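Local coordinates for Endoglucanase(Endo-1,4-beta-glucanase)protein (Pseudomonas stutzeri, PDB 6R2J) that probably hydrolyses internal beta-1,4-glycosidic bonds of cellulose as a family 5 endoglucanase, and binds cellobiose in the crystal, at residues Ile52-Phe57 with Gly135-Asp140; Glu62-Ser67 with Ala120-Lys125; Tyr139-Glu144 with Gly150-Ala155; Ala158-Ile163 with Phe192-Pro197. All coordinates share one frame; numbering follows the deposited sequence. Where two conformers were deposited one is given.

The four contacts belong to one TIM barrel of eight parallel strands. Contact 1 spans its interior, joining strands 54-59 and 136-140. Contact 2 lies outside it, about 19 Å from contact 1 between centres, and its segments fall within the chain span bounded by those of contact 1. Contact 3 begins on strand 136-140, which contact 1 also uses, and contact 4 follows with helix 152-166, shared with contact 3; these two centres are about 10 Å apart. Arg56 and Asn143 connect contacts 1 and 3 by a probable hydrogen bond, so that contact 3 links the buried charges of contact 1 with the glycan pocket, where Glu144 lies. Outside, helix 116-130 of contact 2 packs on helix 152-166.

Contact 1 of 4, residues Ile52-Phe57 with Gly135-Asp140; sequences IRLIRF and GLLGYD
Leu54 meets Leu137 inside the barrel through a single pair of methyl groups, CD1 of Leu54 lying 3.4 Å from CD2 of Leu137, which is tight for two carbons. Two residues on, Arg56 repeats the inward course with a charge. Its CG stands anti to the backbone N (chi1 177°) and the chain runs straight out to NE, which donates to Asp140 OD2 at 2.9 Å with an N-H...O angle of 168°. The oxygen lies at the guanidinium edge, in its plane, although the two flat groups are turned 47° apart. NH2 adds only a weak bond to the same OD2, its stronger partner being Asn143. Replacing Arg56 by a leucine would probably leave the buried Asp140 carboxylate, and the side chains of Glu175 and Glu252 that also pair with the guanidinium, without their positive mate. Strand 93-98 runs between these two strands in the sheet, bonding Ile55 by its backbone and touching Leu137 and Asp140, while strand 14-18 flanks 54-59 beyond.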
loop_
_atom_site.group_PDB
_atom_site.type_symbol
_atom_site.label_atom_id
_atom_site.label_comp_id
_atom_site.label_asym_id
_atom_site.label_seq_id
_atom_site.Cartn_x
_atom_site.Cartn_y
_atom_site.Cartn_z
ATOM N N ILE A 52 10.018 -6.418 -11.065
ATOM C CA ILE A 52 8.942 -5.883 -10.231
ATOM C C ILE A 52 8.222 -4.839 -11.061
ATOM O O ILE A 52 8.841 -3.877 -11.537
ATOM C CB ILE A 52 9.481 -5.256 -8.936
ATOM C CG1 ILE A 52 10.087 -6.285 -7.984
ATOM C CG2 ILE A 52 8.387 -4.574 -8.203
ATOM C CD1 ILE A 52 10.828 -5.680 -6.811
ATOM N N ARG A 53 6.908 -5.025 -11.205
ATOM C CA ARG A 53 6.057 -4.128 -11.966
ATOM C C ARG A 53 4.985 -3.453 -11.120
ATOM O O ARG A 53 4.190 -2.668 -11.656
ATOM C CB ARG A 53 5.379 -4.914 -13.083
ATOM C CG ARG A 53 6.289 -5.286 -14.201
ATOM C CD ARG A 53 5.462 -5.697 -15.419
ATOM N NE ARG A 53 6.342 -6.165 -16.474
ATOM C CZ ARG A 53 6.621 -5.469 -17.560
ATOM N NH1 ARG A 53 6.052 -4.275 -17.754
ATOM N NH2 ARG A 53 7.458 -5.977 -18.454
ATOM N N LEU A 54 4.945 -3.731 -9.819
ATOM C CA LEU A 54 3.952 -3.190 -8.908
ATOM C C LEU A 54 4.629 -2.292 -7.880
ATOM O O LEU A 54 5.632 -2.679 -7.264
ATOM C CB LEU A 54 3.204 -4.343 -8.223
ATOM C CG LEU A 54 2.082 -4.051 -7.231
ATOM C CD1 LEU A 54 0.909 -3.468 -8.016
ATOM C CD2 LEU A 54 1.681 -5.263 -6.413
ATOM N N ILE A 55 4.067 -1.103 -7.693
ATOM C CA ILE A 55 4.585 -0.109 -6.771
ATOM C C ILE A 55 3.415 0.463 -5.974
ATOM O O ILE A 55 2.390 0.852 -6.543
ATOM C CB ILE A 55 5.301 1.030 -7.520
ATOM C CG1 ILE A 55 6.430 0.465 -8.385
ATOM C CG2 ILE A 55 5.798 2.092 -6.532
ATOM C CD1 ILE A 55 7.651 0.061 -7.608
ATOM N N ARG A 56 3.577 0.517 -4.656
ATOM C CA ARG A 56 2.685 1.258 -3.780
ATOM C C ARG A 56 3.416 2.524 -3.356
ATOM O O ARG A 56 4.556 2.459 -2.879
ATOM C CB ARG A 56 2.262 0.440 -2.555
ATOM C CG ARG A 56 1.369 1.263 -1.562
ATOM C CD ARG A 56 0.824 0.311 -0.551
ATOM N NE ARG A 56 -0.079 0.821 0.482
ATOM C CZ ARG A 56 0.272 1.135 1.722
ATOM N NH1 ARG A 56 1.541 1.074 2.108
ATOM N NH2 ARG A 56 -0.665 1.482 2.590
ATOM N N PHE A 57 2.785 3.672 -3.545
ATOM C CA PHE A 57 3.476 4.935 -3.307
ATOM C C PHE A 57 2.757 5.810 -2.294
ATOM O O PHE A 57 1.774 6.488 -2.649
ATOM C CB PHE A 57 3.681 5.696 -4.612
ATOM C CG PHE A 57 4.577 6.879 -4.450
ATOM C CD1 PHE A 57 5.945 6.693 -4.320
ATOM C CD2 PHE A 57 4.068 8.157 -4.353
ATOM C CE1 PHE A 57 6.822 7.765 -4.145
ATOM C CE2 PHE A 57 4.942 9.243 -4.138
ATOM C CZ PHE A 57 6.314 9.040 -4.059
ATOM N N GLY A 135 0.483 4.739 -15.848
ATOM C CA GLY A 135 1.186 4.193 -14.723
ATOM C C GLY A 135 0.370 4.111 -13.470
ATOM O O GLY A 135 0.892 3.750 -12.415
ATOM N N LEU A 136 -0.914 4.426 -13.544
ATOM C CA LEU A 136 -1.766 4.348 -12.367
ATOM C C LEU A 136 -2.485 3.006 -12.339
ATOM O O LEU A 136 -3.205 2.665 -13.280
ATOM C CB LEU A 136 -2.808 5.462 -12.357
ATOM C CG LEU A 136 -3.759 5.464 -11.161
ATOM C CD1 LEU A 136 -3.093 5.872 -9.858
ATOM C CD2 LEU A 136 -4.930 6.389 -11.507
ATOM N N LEU A 137 -2.316 2.265 -11.252
ATOM C CA LEU A 137 -3.117 1.077 -11.009
ATOM C C LEU A 137 -4.344 1.381 -10.164
ATOM O O LEU A 137 -5.409 0.810 -10.406
ATOM C CB LEU A 137 -2.306 0.034 -10.256
ATOM C CG LEU A 137 -2.975 -1.323 -10.069
ATOM C CD1 LEU A 137 -3.237 -2.029 -11.383
ATOM C CD2 LEU A 137 -2.028 -2.152 -9.144
ATOM N N GLY A 138 -4.228 2.234 -9.150
ATOM C CA GLY A 138 -5.394 2.546 -8.351
ATOM C C GLY A 138 -5.069 3.423 -7.159
ATOM O O GLY A 138 -3.951 3.930 -7.002
ATOM N N TYR A 139 -6.112 3.613 -6.343
ATOM C CA TYR A 139 -6.097 4.558 -5.228
ATOM C C TYR A 139 -6.278 3.801 -3.917
ATOM O O TYR A 139 -7.362 3.274 -3.637
ATOM C CB TYR A 139 -7.198 5.629 -5.327
ATOM C CG TYR A 139 -7.108 6.527 -6.525
ATOM C CD1 TYR A 139 -5.895 7.122 -6.869
ATOM C CD2 TYR A 139 -8.221 6.787 -7.302
ATOM C CE1 TYR A 139 -5.792 7.927 -7.936
ATOM C CE2 TYR A 139 -8.129 7.614 -8.412
ATOM C CZ TYR A 139 -6.902 8.181 -8.722
ATOM O OH TYR A 139 -6.756 9.006 -9.822
ATOM N N ASP A 140 -5.240 3.801 -3.093
ATOM C CA ASP A 140 -5.301 3.313 -1.718
ATOM C C ASP A 140 -5.722 4.543 -0.920
ATOM O O ASP A 140 -4.911 5.389 -0.543
ATOM C CB ASP A 140 -3.936 2.737 -1.363
ATOM C CG ASP A 140 -3.918 2.008 -0.041
ATOM O OD1 ASP A 140 -4.839 2.223 0.799
ATOM O OD2 ASP A 140 -2.935 1.241 0.151
#

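Contact 2 of 4, residues Glu62-Ser67 with Ala120-Lys125; sequences ERVQHS and ASVWRK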
loop_
_atom_site.group_PDB
_atom_site.type_symbol
_atom_site.label_atom_id
_atom_site.label_comp_id
_atom_site.label_asym_id
_atom_site.label_seq_id
_atom_site.Cartn_x
_atom_site.Cartn_y
_atom_site.Cartn_z
ATOM N N GLU A 62 -1.924 16.274 3.620
ATOM C CA GLU A 62 -1.492 17.602 4.039
ATOM C C GLU A 62 -0.538 18.251 3.042
ATOM O O GLU A 62 -0.416 19.477 3.025
ATOM C CB GLU A 62 -0.840 17.497 5.420
ATOM C CG GLU A 62 -1.824 17.173 6.550
ATOM C CD GLU A 62 -2.023 15.665 6.794
ATOM O OE1 GLU A 62 -1.555 14.851 5.978
ATOM O OE2 GLU A 62 -2.668 15.293 7.805
ATOM N N ARG A 63 0.143 17.476 2.218
ATOM C CA ARG A 63 1.045 18.046 1.234
ATOM C C ARG A 63 0.373 18.280 -0.111
ATOM O O ARG A 63 0.895 19.083 -0.893
ATOM C CB ARG A 63 2.325 17.186 1.130
ATOM C CG ARG A 63 3.214 17.300 2.363
ATOM C CD ARG A 63 4.378 16.311 2.407
ATOM N NE ARG A 63 5.168 16.546 3.629
ATOM C CZ ARG A 63 5.768 15.615 4.377
ATOM N NH1 ARG A 63 5.722 14.344 4.043
ATOM N NH2 ARG A 63 6.452 15.971 5.465
ATOM N N VAL A 64 -0.725 17.562 -0.416
ATOM C CA VAL A 64 -1.502 17.839 -1.636
ATOM C C VAL A 64 -2.526 18.941 -1.393
ATOM O O VAL A 64 -2.928 19.626 -2.342
ATOM C CB VAL A 64 -2.197 16.628 -2.304
ATOM C CG1 VAL A 64 -1.156 15.621 -2.805
ATOM C CG2 VAL A 64 -3.238 16.019 -1.361
ATOM N N GLN A 65 -2.987 19.095 -0.146
ATOM C CA GLN A 65 -3.941 20.136 0.234
ATOM C C GLN A 65 -3.520 20.672 1.602
ATOM O O GLN A 65 -3.790 20.057 2.639
ATOM C CB GLN A 65 -5.371 19.606 0.244
ATOM C CG GLN A 65 -6.412 20.724 0.319
ATOM C CD GLN A 65 -7.834 20.210 0.211
ATOM O OE1 GLN A 65 -8.135 19.118 0.675
ATOM N NE2 GLN A 65 -8.707 20.979 -0.426
ATOM N N HIS A 66 -2.889 21.844 1.619
ATOM C CA HIS A 66 -2.385 22.367 2.884
ATOM C C HIS A 66 -3.503 22.692 3.874
ATOM O O HIS A 66 -3.283 22.676 5.091
ATOM C CB HIS A 66 -1.567 23.642 2.643
ATOM C CG HIS A 66 -0.242 23.406 1.983
ATOM N ND1 HIS A 66 0.663 24.418 1.740
ATOM C CD2 HIS A 66 0.315 22.277 1.487
ATOM C CE1 HIS A 66 1.726 23.921 1.136
ATOM N NE2 HIS A 66 1.534 22.626 0.955
ATOM N N SER A 67 -4.688 23.025 3.378
ATOM C CA SER A 67 -5.838 23.292 4.229
ATOM C C SER A 67 -7.100 22.938 3.458
ATOM O O SER A 67 -7.097 22.868 2.230
ATOM C CB SER A 67 -5.865 24.758 4.696
ATOM O OG SER A 67 -6.093 25.662 3.622
ATOM N N ALA A 120 -14.037 13.277 0.614
ATOM C CA ALA A 120 -14.587 12.998 -0.708
ATOM C C ALA A 120 -14.070 13.971 -1.774
ATOM O O ALA A 120 -13.692 13.549 -2.875
ATOM C CB ALA A 120 -16.108 13.028 -0.631
ATOM N N SER A 121 -14.059 15.279 -1.474
ATOM C CA SER A 121 -13.665 16.270 -2.480
ATOM C C SER A 121 -12.207 16.095 -2.881
ATOM O O SER A 121 -11.874 16.120 -4.071
ATOM C CB SER A 121 -13.893 17.694 -1.964
ATOM O OG SER A 121 -13.205 18.624 -2.775
ATOM N N VAL A 122 -11.319 15.914 -1.893
ATOM C CA VAL A 122 -9.902 15.783 -2.197
ATOM C C VAL A 122 -9.680 14.573 -3.089
ATOM O O VAL A 122 -8.874 14.620 -4.016
ATOM C CB VAL A 122 -8.998 15.844 -0.940
ATOM C CG1 VAL A 122 -9.043 14.585 -0.140
ATOM C CG2 VAL A 122 -7.587 16.214 -1.394
ATOM N N TRP A 123 -10.438 13.484 -2.864
ATOM C CA TRP A 123 -10.266 12.303 -3.707
ATOM C C TRP A 123 -10.895 12.524 -5.078
ATOM O O TRP A 123 -10.326 12.147 -6.110
ATOM C CB TRP A 123 -10.794 11.049 -2.999
ATOM C CG TRP A 123 -9.651 10.326 -2.322
ATOM C CD1 TRP A 123 -9.495 10.051 -0.974
ATOM C CD2 TRP A 123 -8.483 9.819 -2.965
ATOM N NE1 TRP A 123 -8.288 9.414 -0.757
ATOM C CE2 TRP A 123 -7.650 9.259 -1.958
ATOM C CE3 TRP A 123 -8.043 9.799 -4.291
ATOM C CZ2 TRP A 123 -6.418 8.668 -2.250
ATOM C CZ3 TRP A 123 -6.802 9.198 -4.572
ATOM C CH2 TRP A 123 -6.022 8.630 -3.555
ATOM N N ARG A 124 -12.056 13.170 -5.102
ATOM C CA ARG A 124 -12.614 13.572 -6.379
ATOM C C ARG A 124 -11.622 14.438 -7.140
ATOM O O ARG A 124 -11.373 14.215 -8.328
ATOM C CB ARG A 124 -13.940 14.297 -6.159
ATOM C CG ARG A 124 -14.751 14.376 -7.453
ATOM C CD ARG A 124 -16.011 15.212 -7.310
ATOM N NE ARG A 124 -16.921 14.731 -6.272
ATOM C CZ ARG A 124 -17.034 15.276 -5.067
ATOM N NH1 ARG A 124 -16.293 16.318 -4.741
ATOM N NH2 ARG A 124 -17.884 14.782 -4.192
ATOM N N LYS A 125 -11.042 15.431 -6.470
ATOM C CA LYS A 125 -10.088 16.310 -7.135
ATOM C C LYS A 125 -8.844 15.551 -7.559
ATOM O O LYS A 125 -8.347 15.768 -8.665
ATOM C CB LYS A 125 -9.710 17.488 -6.238
ATOM C CG LYS A 125 -10.635 18.682 -6.322
ATOM C CD LYS A 125 -10.012 19.825 -5.569
ATOM C CE LYS A 125 -10.841 21.086 -5.639
ATOM N NZ LYS A 125 -11.800 21.127 -4.506
HETATM O O HOH W 1 -11.289 20.470 -1.320
#
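Gln65 and Val122 mark the closest backbone approach, with 7.8 Å between their CA atoms. Residues 62-64 form the end of a short, weakly bonded helix, and the chain extends at Gln65 (phi -140°). The facing residues 120-125 are regular helix, as the bonds from Arg124 N to Ala120 O (2.8 Å) and from Lys125 N to Ser121 O (2.6 Å) attest. Gln65 reaches across with an extended chain, and its OE1 rests 3.6 Å from Val122 CG2. Chi1 of 75° in Val122 puts CG2 anti to the backbone N, directed at this oxygen. The same methyl is approached more loosely by Val64, whose CG2 lies 4.4 Å from Val122 CG2. In the TIM barrel, the short helix follows strand 54-59, whereas helix 116-130 belongs to the outer helical layer and precedes strand 136-140; Val122 also touches Met98 of strand 93-98, which lies between strands 54-59 and 136-140 in the sheet. Both ends of the buried Gln65 amide are engaged, which fixes its rotation. OE1 accepts from Trp61 NE1, and NE2 donates to Ser70 O. Gln65 NE2 also gives a hydrogen to water 1 at 2.8 Å, and this water is hydrogen-bonded to Ser121 OG at 3.0 Å.

Contact 3 of 4, residues Tyr139-Glu144 with Gly150-Ala155; sequences YDIMNE and GLWPGA. With BGC (beta-D-glucopyranose), chain E.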
loop_
_atom_site.group_PDB
_atom_site.type_symbol
_atom_site.label_atom_id
_atom_site.label_comp_id
_atom_site.label_asym_id
_atom_site.label_seq_id
_atom_site.Cartn_x
_atom_site.Cartn_y
_atom_site.Cartn_z
ATOM N N TYR A 139 -6.112 3.613 -6.343
ATOM C CA TYR A 139 -6.097 4.558 -5.228
ATOM C C TYR A 139 -6.278 3.801 -3.917
ATOM O O TYR A 139 -7.362 3.274 -3.637
ATOM C CB TYR A 139 -7.198 5.629 -5.327
ATOM C CG TYR A 139 -7.108 6.527 -6.525
ATOM C CD1 TYR A 139 -5.895 7.122 -6.869
ATOM C CD2 TYR A 139 -8.221 6.787 -7.302
ATOM C CE1 TYR A 139 -5.792 7.927 -7.936
ATOM C CE2 TYR A 139 -8.129 7.614 -8.412
ATOM C CZ TYR A 139 -6.902 8.181 -8.722
ATOM O OH TYR A 139 -6.756 9.006 -9.822
ATOM N N ASP A 140 -5.240 3.801 -3.093
ATOM C CA ASP A 140 -5.301 3.313 -1.718
ATOM C C ASP A 140 -5.722 4.543 -0.920
ATOM O O ASP A 140 -4.911 5.389 -0.543
ATOM C CB ASP A 140 -3.936 2.737 -1.363
ATOM C CG ASP A 140 -3.918 2.008 -0.041
ATOM O OD1 ASP A 140 -4.839 2.223 0.799
ATOM O OD2 ASP A 140 -2.935 1.241 0.151
ATOM N N ILE A 141 -7.042 4.677 -0.749
ATOM C CA ILE A 141 -7.601 5.928 -0.259
ATOM C C ILE A 141 -7.220 6.246 1.186
ATOM O O ILE A 141 -7.313 7.405 1.601
ATOM C CB ILE A 141 -9.131 5.957 -0.463
ATOM C CG1 ILE A 141 -9.841 4.837 0.294
ATOM C CG2 ILE A 141 -9.494 5.818 -1.933
ATOM C CD1 ILE A 141 -11.348 4.983 0.361
ATOM N N MET A 142 -6.767 5.274 1.972
ATOM C CA MET A 142 -6.283 5.604 3.310
ATOM C C MET A 142 -5.400 4.487 3.840
ATOM O O MET A 142 -5.825 3.342 3.871
ATOM C CB MET A 142 -7.454 5.798 4.287
ATOM C CG MET A 142 -7.077 6.251 5.693
ATOM S SD MET A 142 -6.138 7.784 5.656
ATOM C CE MET A 142 -7.213 8.854 4.711
ATOM N N ASN A 143 -4.234 4.856 4.350
ATOM C CA ASN A 143 -3.346 3.950 5.062
ATOM C C ASN A 143 -3.711 3.826 6.549
ATOM O O ASN A 143 -3.860 4.826 7.274
ATOM C CB ASN A 143 -1.893 4.437 4.897
ATOM C CG ASN A 143 -0.868 3.572 5.648
ATOM O OD1 ASN A 143 -0.565 2.480 5.203
ATOM N ND2 ASN A 143 -0.342 4.065 6.781
ATOM N N GLU A 144 -3.853 2.582 6.989
ATOM C CA GLU A 144 -3.905 2.224 8.406
ATOM C C GLU A 144 -4.826 3.098 9.278
ATOM O O GLU A 144 -4.369 3.690 10.262
ATOM C CB GLU A 144 -2.519 2.100 9.000
ATOM C CG GLU A 144 -1.720 0.936 8.355
ATOM C CD GLU A 144 -0.344 0.665 8.983
ATOM O OE1 GLU A 144 0.077 1.379 9.921
ATOM O OE2 GLU A 144 0.336 -0.271 8.481
ATOM N N GLY A 150 -15.526 4.755 15.057
ATOM C CA GLY A 150 -16.628 4.391 14.195
ATOM C C GLY A 150 -16.718 5.204 12.937
ATOM O O GLY A 150 -17.705 5.068 12.219
ATOM N N LEU A 151 -15.725 6.045 12.650
ATOM C CA LEU A 151 -15.830 6.981 11.551
ATOM C C LEU A 151 -15.239 6.448 10.260
ATOM O O LEU A 151 -15.597 6.956 9.193
ATOM C CB LEU A 151 -15.109 8.289 11.872
ATOM C CG LEU A 151 -15.714 9.110 12.992
ATOM C CD1 LEU A 151 -14.823 10.273 13.286
ATOM C CD2 LEU A 151 -17.113 9.541 12.595
ATOM N N TRP A 152 -14.340 5.453 10.320
ATOM C CA TRP A 152 -13.661 5.029 9.096
ATOM C C TRP A 152 -14.625 4.490 8.014
ATOM O O TRP A 152 -14.474 4.867 6.836
ATOM C CB TRP A 152 -12.475 4.103 9.420
ATOM C CG TRP A 152 -11.927 3.471 8.150
ATOM C CD1 TRP A 152 -11.815 2.142 7.879
ATOM C CD2 TRP A 152 -11.493 4.153 6.948
ATOM N NE1 TRP A 152 -11.308 1.952 6.607
ATOM C CE2 TRP A 152 -11.100 3.171 6.023
ATOM C CE3 TRP A 152 -11.349 5.486 6.588
ATOM C CZ2 TRP A 152 -10.622 3.488 4.757
ATOM C CZ3 TRP A 152 -10.877 5.788 5.330
ATOM C CH2 TRP A 152 -10.525 4.797 4.433
ATOM N N PRO A 153 -15.599 3.609 8.316
ATOM C CA PRO A 153 -16.408 3.033 7.221
ATOM C C PRO A 153 -17.188 4.067 6.406
ATOM O O PRO A 153 -17.245 3.979 5.173
ATOM C CB PRO A 153 -17.315 2.038 7.957
ATOM C CG PRO A 153 -16.466 1.595 9.169
ATOM C CD PRO A 153 -15.777 2.881 9.591
ATOM N N GLY A 154 -17.784 5.061 7.067
ATOM C CA GLY A 154 -18.446 6.132 6.347
ATOM C C GLY A 154 -17.506 6.978 5.508
ATOM O O GLY A 154 -17.897 7.485 4.450
ATOM N N ALA A 155 -16.286 7.202 6.001
ATOM C CA ALA A 155 -15.314 7.996 5.250
ATOM C C ALA A 155 -14.892 7.263 3.991
ATOM O O ALA A 155 -14.778 7.876 2.923
ATOM C CB ALA A 155 -14.083 8.278 6.115
HETATM C C2 BGC E . -1.013 -3.459 13.401
HETATM C C3 BGC E . -1.471 -3.810 12.021
HETATM C C4 BGC E . -0.565 -3.021 11.134
HETATM C C5 BGC E . 0.835 -2.785 11.606
HETATM C C6 BGC E . 1.460 -2.041 10.465
HETATM C C1 BGC E . 0.414 -3.035 13.834
HETATM O O2 BGC E . -1.687 -4.442 14.288
HETATM O O3 BGC E . -2.839 -3.460 11.783
HETATM O O4 BGC E . -0.790 -3.752 9.950
HETATM O O5 BGC E . 0.752 -1.961 12.865
HETATM O O6 BGC E . 2.632 -1.362 10.987
#
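Met142 packs against the benzo end of the Trp152 indole, the two side chains running past each other in opposite directions. Met142 CB makes the nearest approach, 3.2 Å from Trp152 CH2, and lies 3.6 Å from Trp152 CZ3. One atom further, Met142 CG is still 3.8 Å from Trp152 CZ3. There the chain bends, with chi2 57° and chi3 54°, and SD and CE turn away from the indole; the side chain as a whole also touches Met98, Asn100, Ile109 and Tyr119. Ile141 adds its CD1, 4.2 Å from Trp152 CH2. The indole is held in its rotation by a hydrogen bond from NE1 to the backbone O of Glu175. These residues join the segment that follows strand 136-140 to helix 152-166, elements of one beta-alpha-beta unit with strand 171-175. Beyond Met142, Asn143 and Glu144 begin the Asn-Glu-Pro sequence familiar in family 5. In the glycan pocket the Glu144 carboxylate reaches the bound glucose through OE2, 2.9 Å from C6 of the sugar and short for an oxygen-carbon pair; OE2 is also hydrogen-bonded to His206 ND1. An alanine in place of Glu144 would probably leave His206 ND1 without its carboxylate partner and open a gap beside that sugar carbon. Chemically the contact is divided: carbon packing ties the chain after the strand to the helix, while the polar chain beyond it is given over to the pocket.

Contact 4 of 4, residues Ala158-Ile163 with Phe192-Pro197; sequences AAVDAI and FLINDP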
loop_
_atom_site.group_PDB
_atom_site.type_symbol
_atom_site.label_atom_id
_atom_site.label_comp_id
_atom_site.label_asym_id
_atom_site.label_seq_id
_atom_site.Cartn_x
_atom_site.Cartn_y
_atom_site.Cartn_z
ATOM N N ALA A 158 -17.618 7.571 1.438
ATOM C CA ALA A 158 -17.689 8.922 0.891
ATOM C C ALA A 158 -16.640 9.119 -0.195
ATOM O O ALA A 158 -16.946 9.654 -1.265
ATOM C CB ALA A 158 -17.566 9.954 2.013
ATOM N N ALA A 159 -15.410 8.645 0.038
ATOM C CA ALA A 159 -14.352 8.797 -0.958
ATOM C C ALA A 159 -14.625 7.941 -2.187
ATOM O O ALA A 159 -14.386 8.378 -3.317
ATOM C CB ALA A 159 -12.997 8.445 -0.347
ATOM N N VAL A 160 -15.113 6.710 -1.991
ATOM C CA VAL A 160 -15.390 5.834 -3.127
ATOM C C VAL A 160 -16.485 6.433 -4.014
ATOM O O VAL A 160 -16.335 6.540 -5.241
ATOM C CB VAL A 160 -15.763 4.410 -2.660
ATOM C CG1 VAL A 160 -16.342 3.642 -3.851
ATOM C CG2 VAL A 160 -14.578 3.702 -2.032
ATOM N N ASP A 161 -17.598 6.843 -3.403
ATOM C CA ASP A 161 -18.667 7.463 -4.183
ATOM C C ASP A 161 -18.112 8.604 -5.016
ATOM O O ASP A 161 -18.356 8.688 -6.223
ATOM C CB ASP A 161 -19.783 7.952 -3.253
ATOM C CG ASP A 161 -20.516 6.810 -2.570
ATOM O OD1 ASP A 161 -20.402 5.659 -3.035
ATOM O OD2 ASP A 161 -21.212 7.056 -1.568
ATOM N N ALA A 162 -17.319 9.469 -4.385
ATOM C CA ALA A 162 -16.776 10.646 -5.057
ATOM C C ALA A 162 -15.841 10.260 -6.195
ATOM O O ALA A 162 -15.914 10.826 -7.296
ATOM C CB ALA A 162 -16.046 11.536 -4.049
ATOM N N ILE A 163 -14.951 9.295 -5.946
ATOM C CA ILE A 163 -14.030 8.857 -6.989
ATOM C C ILE A 163 -14.802 8.338 -8.204
ATOM O O ILE A 163 -14.434 8.597 -9.356
ATOM C CB ILE A 163 -13.080 7.774 -6.434
ATOM C CG1 ILE A 163 -11.986 8.352 -5.525
ATOM C CG2 ILE A 163 -12.442 6.970 -7.603
ATOM C CD1 ILE A 163 -11.187 7.251 -4.747
ATOM N N PHE A 192 -17.504 -5.467 7.342
ATOM C CA PHE A 192 -17.009 -4.303 6.630
ATOM C C PHE A 192 -17.282 -4.517 5.140
ATOM O O PHE A 192 -16.969 -5.580 4.581
ATOM C CB PHE A 192 -15.516 -4.111 6.982
ATOM C CG PHE A 192 -14.884 -2.880 6.376
ATOM C CD1 PHE A 192 -15.536 -1.651 6.404
ATOM C CD2 PHE A 192 -13.645 -2.969 5.753
ATOM C CE1 PHE A 192 -14.968 -0.528 5.813
ATOM C CE2 PHE A 192 -13.075 -1.866 5.129
ATOM C CZ PHE A 192 -13.729 -0.628 5.167
ATOM N N LEU A 193 -17.908 -3.517 4.507
ATOM C CA LEU A 193 -18.280 -3.644 3.099
ATOM C C LEU A 193 -18.528 -2.276 2.503
ATOM O O LEU A 193 -19.480 -1.595 2.886
ATOM C CB LEU A 193 -19.547 -4.490 2.946
ATOM C CG LEU A 193 -19.830 -5.015 1.530
ATOM C CD1 LEU A 193 -21.004 -6.027 1.547
ATOM C CD2 LEU A 193 -20.162 -3.900 0.556
ATOM N N ILE A 194 -17.731 -1.921 1.532
ATOM C CA ILE A 194 -17.881 -0.688 0.773
ATOM C C ILE A 194 -18.541 -1.001 -0.563
ATOM O O ILE A 194 -18.246 -2.016 -1.207
ATOM C CB ILE A 194 -16.505 -0.011 0.580
ATOM C CG1 ILE A 194 -15.800 0.132 1.933
ATOM C CG2 ILE A 194 -16.639 1.337 -0.111
ATOM C CD1 ILE A 194 -16.518 1.094 2.881
ATOM N N ASN A 195 -19.416 -0.116 -1.001
ATOM C CA ASN A 195 -20.163 -0.331 -2.226
ATOM C C ASN A 195 -19.416 0.270 -3.411
ATOM O O ASN A 195 -19.065 1.461 -3.395
ATOM C CB ASN A 195 -21.527 0.326 -2.093
ATOM C CG ASN A 195 -22.361 -0.287 -1.001
ATOM O OD1 ASN A 195 -22.525 -1.497 -0.939
ATOM N ND2 ASN A 195 -22.888 0.559 -0.109
ATOM N N ASP A 196 -19.164 -0.566 -4.416
ATOM C CA ASP A 196 -18.526 -0.147 -5.660
ATOM C C ASP A 196 -19.241 -0.835 -6.812
ATOM O O ASP A 196 -18.983 -2.015 -7.099
ATOM C CB ASP A 196 -17.030 -0.428 -5.721
ATOM C CG ASP A 196 -16.399 0.082 -7.021
ATOM O OD1 ASP A 196 -17.002 0.907 -7.730
ATOM O OD2 ASP A 196 -15.276 -0.326 -7.343
ATOM N N PRO A 197 -20.171 -0.146 -7.471
ATOM C CA PRO A 197 -20.859 -0.752 -8.620
ATOM C C PRO A 197 -19.921 -1.015 -9.798
ATOM O O PRO A 197 -20.320 -1.711 -10.744
ATOM C CB PRO A 197 -21.951 0.280 -8.974
ATOM C CG PRO A 197 -21.493 1.533 -8.366
ATOM C CD PRO A 197 -20.743 1.155 -7.120
#
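Val160 comes to the oxygen end of the flat peptide group of Asn195, its CG1 lying 3.5 Å from Asn195 O and somewhat off the peptide plane. The Asp161 carboxylate stands near the same carbonyl, OD1 being 4.4 Å from Asn195 O. These two oxygens are not within bonding distance, and Asp161 OD1 accepts its hydrogen from Gln157 NE2.

The apolar part of the contact is a meeting of branches, Val160 CG2 with Ile194 CG2 at 3.7 Å. Chi1 of 167° in Val160 sets CG1 anti to the backbone N and CG2 beside it, an arrangement by which one branch serves the carbonyl and the other the isoleucine. Both side chains also touch Ile174 of strand 171-175, and Ile194 reaches Leu201 of the next strand. The loop before strand 201-206 is in this way laid along helix 152-166, in the outer layer of the barrel, with Phe192 further back in the loop packing on Pro153 of the same helix.

Polar ties flank the carbon pair. Gln157 uses both ends of its amide, OE1 receiving Asn195 N, and Asp196 forms a salt bridge with Arg164. The chemistry implies a buried valine-isoleucine pair, with polar bonds from the helix's own side chains gripping the loop at its more exposed residues.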